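PDB 4TX8: probable chitinase A from Chromobacterium violaceum, which probably hydrolyses chitin as a family 18 glycoside hydrolase with a TIM-barrel catalytic domain, and is predicted to bind the polysaccharide as well. Local coordinates for residues D218-S223 with H290-N295; G264-A267 with N271-A274. All blocks are in the same frame, centred on the assembly; numbering follows the deposited sequence.

Contact 1 of 2, residues D218-S223 with H290-N295. With CA (calcium ion), chain D.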
# COMPACT_ATOMS: atom_id res chain seq x y z
N ASP A 218 3.89 5.82 5.53
CA ASP A 218 2.45 6.04 5.43
C ASP A 218 2.03 6.89 6.62
O ASP A 218 1.03 6.61 7.27
CB ASP A 218 1.70 4.71 5.40
CG ASP A 218 0.22 4.87 5.09
OD1 ASP A 218 -0.18 5.91 4.55
OD2 ASP A 218 -0.55 3.93 5.40
N LEU A 219 2.81 7.92 6.92
CA LEU A 219 2.73 8.59 8.21
C LEU A 219 2.32 10.06 8.15
O LEU A 219 2.33 10.75 9.18
CB LEU A 219 4.09 8.48 8.92
CG LEU A 219 5.36 8.73 8.10
CD1 LEU A 219 5.48 10.17 7.61
CD2 LEU A 219 6.59 8.35 8.91
N GLU A 220 1.98 10.55 6.97
CA GLU A 220 1.88 11.99 6.76
C GLU A 220 0.71 12.64 7.50
O GLU A 220 0.76 13.82 7.84
CB GLU A 220 1.79 12.32 5.27
CG GLU A 220 0.46 11.97 4.62
CD GLU A 220 0.42 10.57 4.04
OE1 GLU A 220 1.24 9.72 4.46
OE2 GLU A 220 -0.42 10.33 3.15
N SER A 221 -0.34 11.88 7.76
CA SER A 221 -1.57 12.48 8.26
C SER A 221 -1.47 12.88 9.72
O SER A 221 -2.12 13.83 10.15
CB SER A 221 -2.74 11.53 8.06
OG SER A 221 -3.94 12.03 8.62
N GLY A 222 -0.66 12.15 10.49
CA GLY A 222 -0.49 12.48 11.89
C GLY A 222 0.85 13.11 12.23
O GLY A 222 1.09 13.48 13.38
N SER A 223 1.73 13.26 11.25
CA SER A 223 3.08 13.74 11.52
C SER A 223 3.30 15.21 11.16
O SER A 223 4.43 15.69 11.19
CB SER A 223 4.10 12.87 10.77
OG SER A 223 4.02 11.52 11.19
N HIS A 290 3.91 4.75 -4.27
CA HIS A 290 2.56 4.45 -4.71
C HIS A 290 1.58 5.37 -4.00
O HIS A 290 1.14 5.10 -2.88
CB HIS A 290 2.22 2.98 -4.46
CG HIS A 290 2.88 2.39 -3.26
ND1 HIS A 290 2.72 2.90 -1.99
CD2 HIS A 290 3.71 1.32 -3.13
CE1 HIS A 290 3.41 2.17 -1.13
NE2 HIS A 290 4.02 1.21 -1.80
N VAL A 291 1.27 6.47 -4.67
CA VAL A 291 0.36 7.47 -4.14
C VAL A 291 -1.02 6.85 -3.92
O VAL A 291 -1.47 6.01 -4.70
CB VAL A 291 0.27 8.69 -5.08
CG1 VAL A 291 -0.99 9.51 -4.84
CG2 VAL A 291 1.51 9.56 -4.92
N GLN A 292 -1.67 7.24 -2.83
CA GLN A 292 -3.01 6.78 -2.54
C GLN A 292 -4.02 7.61 -3.32
O GLN A 292 -4.24 8.78 -3.03
CB GLN A 292 -3.28 6.85 -1.03
CG GLN A 292 -2.37 5.92 -0.21
CD GLN A 292 -2.39 6.21 1.28
OE1 GLN A 292 -3.04 7.14 1.74
NE2 GLN A 292 -1.68 5.39 2.05
N TYR A 293 -4.62 7.00 -4.34
CA TYR A 293 -5.62 7.68 -5.13
C TYR A 293 -7.01 7.38 -4.61
O TYR A 293 -7.91 6.99 -5.36
CB TYR A 293 -5.49 7.30 -6.61
CG TYR A 293 -4.16 7.69 -7.19
CD1 TYR A 293 -3.92 9.00 -7.61
CD2 TYR A 293 -3.12 6.77 -7.31
CE1 TYR A 293 -2.70 9.37 -8.14
CE2 TYR A 293 -1.90 7.14 -7.83
CZ TYR A 293 -1.69 8.43 -8.25
OH TYR A 293 -0.47 8.79 -8.77
N TYR A 294 -7.19 7.54 -3.30
CA TYR A 294 -8.51 7.36 -2.70
C TYR A 294 -8.70 8.28 -1.50
O TYR A 294 -7.74 8.83 -0.96
CB TYR A 294 -8.74 5.90 -2.28
CG TYR A 294 -7.58 5.21 -1.59
CD1 TYR A 294 -6.55 4.63 -2.33
CD2 TYR A 294 -7.53 5.09 -0.20
CE1 TYR A 294 -5.50 3.98 -1.72
CE2 TYR A 294 -6.48 4.43 0.42
CZ TYR A 294 -5.47 3.88 -0.34
OH TYR A 294 -4.42 3.23 0.26
N ASN A 295 -9.97 8.45 -1.11
CA ASN A 295 -10.37 9.27 0.03
C ASN A 295 -10.09 10.76 -0.14
O ASN A 295 -10.23 11.52 0.81
CB ASN A 295 -9.67 8.79 1.31
CG ASN A 295 -10.22 7.47 1.82
OD1 ASN A 295 -11.29 7.02 1.40
ND2 ASN A 295 -9.49 6.85 2.74
CA CA D . -0.37 7.98 3.40
O HOH W 1 -2.46 8.23 4.84
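Asp218 and Gln292 meet at the C-terminal ends of two parallel strands of the TIM barrel, 214-218 and 288-292. Asp218 and Glu220 are the last two acidic residues of the DxxDxDxE signature of family 18 chitinases, and here they hold a calcium ion. Coordination of the calcium dominates. Asp218 OD1 lies 2.4 Å from it. Glu220 chelates it through both oxygens, OE2 at 2.4 Å and OE1 slightly farther. A bend at chi2 (-91°) folds the Glu220 carboxylate back to the ion. Ala255 O, just beyond strand 251-254, and one water are further ligands, and Glu257 N also donates to Glu220 OE2. Tyr294 OH is hydrogen-bonded to a bound citrate, probably from the crystallisation liquor.

One hydrogen bond joins the segments directly. Gln292, its chain extended beyond CG, reaches Asp218 OD1 with NE2 at 3.0 Å. Asp218 OD1 thus has two partners, the calcium and the amide; at 137° the N-H...O angle is well bent. Carboxylate and amide planes stand nearly perpendicular. The amide nitrogen comes to Asp218 OD1 from above the carboxylate plane, 49° out of it.

Contact 2 of 2, residues G264-A267 with N271-A274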
# COMPACT_ATOMS: atom_id res chain seq x y z
N GLY A 264 0.50 19.62 -5.34
CA GLY A 264 1.45 20.72 -5.46
C GLY A 264 1.39 21.45 -6.79
O GLY A 264 1.78 22.62 -6.88
N PHE A 265 0.90 20.77 -7.82
CA PHE A 265 0.73 21.37 -9.14
C PHE A 265 -0.23 22.54 -9.08
O PHE A 265 -0.09 23.53 -9.79
CB PHE A 265 0.24 20.32 -10.14
CG PHE A 265 -0.10 20.88 -11.50
CD1 PHE A 265 0.81 21.66 -12.19
CD2 PHE A 265 -1.32 20.58 -12.10
CE1 PHE A 265 0.50 22.17 -13.45
CE2 PHE A 265 -1.63 21.07 -13.36
CZ PHE A 265 -0.72 21.87 -14.03
N VAL A 266 -1.20 22.43 -8.18
CA VAL A 266 -2.35 23.33 -8.14
C VAL A 266 -2.32 24.24 -6.91
O VAL A 266 -2.85 25.36 -6.94
CB VAL A 266 -3.65 22.49 -8.19
CG1 VAL A 266 -4.53 22.71 -6.96
CG2 VAL A 266 -4.40 22.75 -9.48
N ALA A 267 -1.68 23.78 -5.84
CA ALA A 267 -1.55 24.56 -4.61
C ALA A 267 -0.30 24.13 -3.83
O ALA A 267 -0.01 22.94 -3.73
CB ALA A 267 -2.79 24.42 -3.74
N ASN A 271 -0.61 21.05 3.78
CA ASN A 271 -0.28 19.70 3.34
C ASN A 271 -0.07 19.59 1.84
O ASN A 271 0.56 18.64 1.36
CB ASN A 271 -1.39 18.72 3.75
CG ASN A 271 -1.60 18.69 5.24
OD1 ASN A 271 -0.66 18.55 6.02
ND2 ASN A 271 -2.85 18.83 5.66
N TRP A 272 -0.59 20.55 1.09
CA TRP A 272 -0.61 20.43 -0.36
C TRP A 272 0.78 20.65 -0.97
O TRP A 272 1.40 21.69 -0.79
CB TRP A 272 -1.65 21.38 -0.96
CG TRP A 272 -3.03 20.77 -0.85
CD1 TRP A 272 -3.67 20.43 0.30
CD2 TRP A 272 -3.90 20.40 -1.93
NE1 TRP A 272 -4.90 19.88 0.01
CE2 TRP A 272 -5.06 19.85 -1.35
CE3 TRP A 272 -3.82 20.49 -3.32
CZ2 TRP A 272 -6.13 19.39 -2.11
CZ3 TRP A 272 -4.88 20.03 -4.08
CH2 TRP A 272 -6.02 19.48 -3.47
N GLY A 273 1.25 19.62 -1.67
CA GLY A 273 2.59 19.61 -2.23
C GLY A 273 3.69 19.39 -1.19
O GLY A 273 4.87 19.39 -1.53
N ALA A 274 3.29 19.18 0.06
CA ALA A 274 4.25 19.16 1.17
C ALA A 274 5.22 17.98 1.13
O ALA A 274 6.28 18.03 1.75
CB ALA A 274 3.50 19.18 2.50
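Gly264 and Gly273 bring two pieces of one loop together, with Gly264 CA 3.6 Å from Gly273 CA, the nearest pair of CA atoms across the contact. The second piece, Asn271 to Ala274, is a type II beta turn closed by the backbone bond from Ala274 N to Asn271 O at 3.1 Å. Gly273 sits at the third position of that turn with phi +74°, the conformation glycine adopts readily there. With no side chain on either glycine, the two main chains lie directly against each other.

Apolar contacts extend the interface outward along the six-membered ring of Trp272. Val266 CG1 lies 3.9 Å from Trp272 CZ3, and Ala267 CB is 4.1 Å from the adjoining Trp272 CE3, both methyls approaching the indole obliquely. Val266 and Trp272 run side by side, pointing the same way. With chi1 at -80°, CG stands beside the backbone N of Trp272, anti to the carbonyl carbon, and carries CE3 and CZ3 to the two methyls.

Polar atoms contribute little: no hydrogen bond crosses, and Ala267 O faces Trp272 O, another acceptor, at 3.5 Å. Ala267 O also rests 3.6 Å from Trp272 CB.

Around this contact, in the loop of the TIM barrel that runs from strand 251-254 to helix 276-281, Gly264 bonds through its backbone to Ala330, Gly273 does so to Pro259, and Phe265 packs on Phe327 and Pro328 of strand 326-328.

How the contacts relate
From the N terminus, the chain leaves strand 214-218 through residues 218-223, the first half of contact 1, then runs through helix 230-246 and strand 251-254 into a long loop. Within that loop contact 2 closes a short excursion, only three residues separating 264-267 from 271-274. Helix 276-281 and strand 288-292 follow, and residues 290-295 complete contact 1 across 66 intervening residues. Contact 2 is therefore nested inside contact 1, without crossing. Contact 1 links barrel strands flanking strand 251-254; contact 2 folds the loop leaving that middle strand. Their centres are 14 Å apart, and their nearest atoms, about 5 Å apart, do not touch.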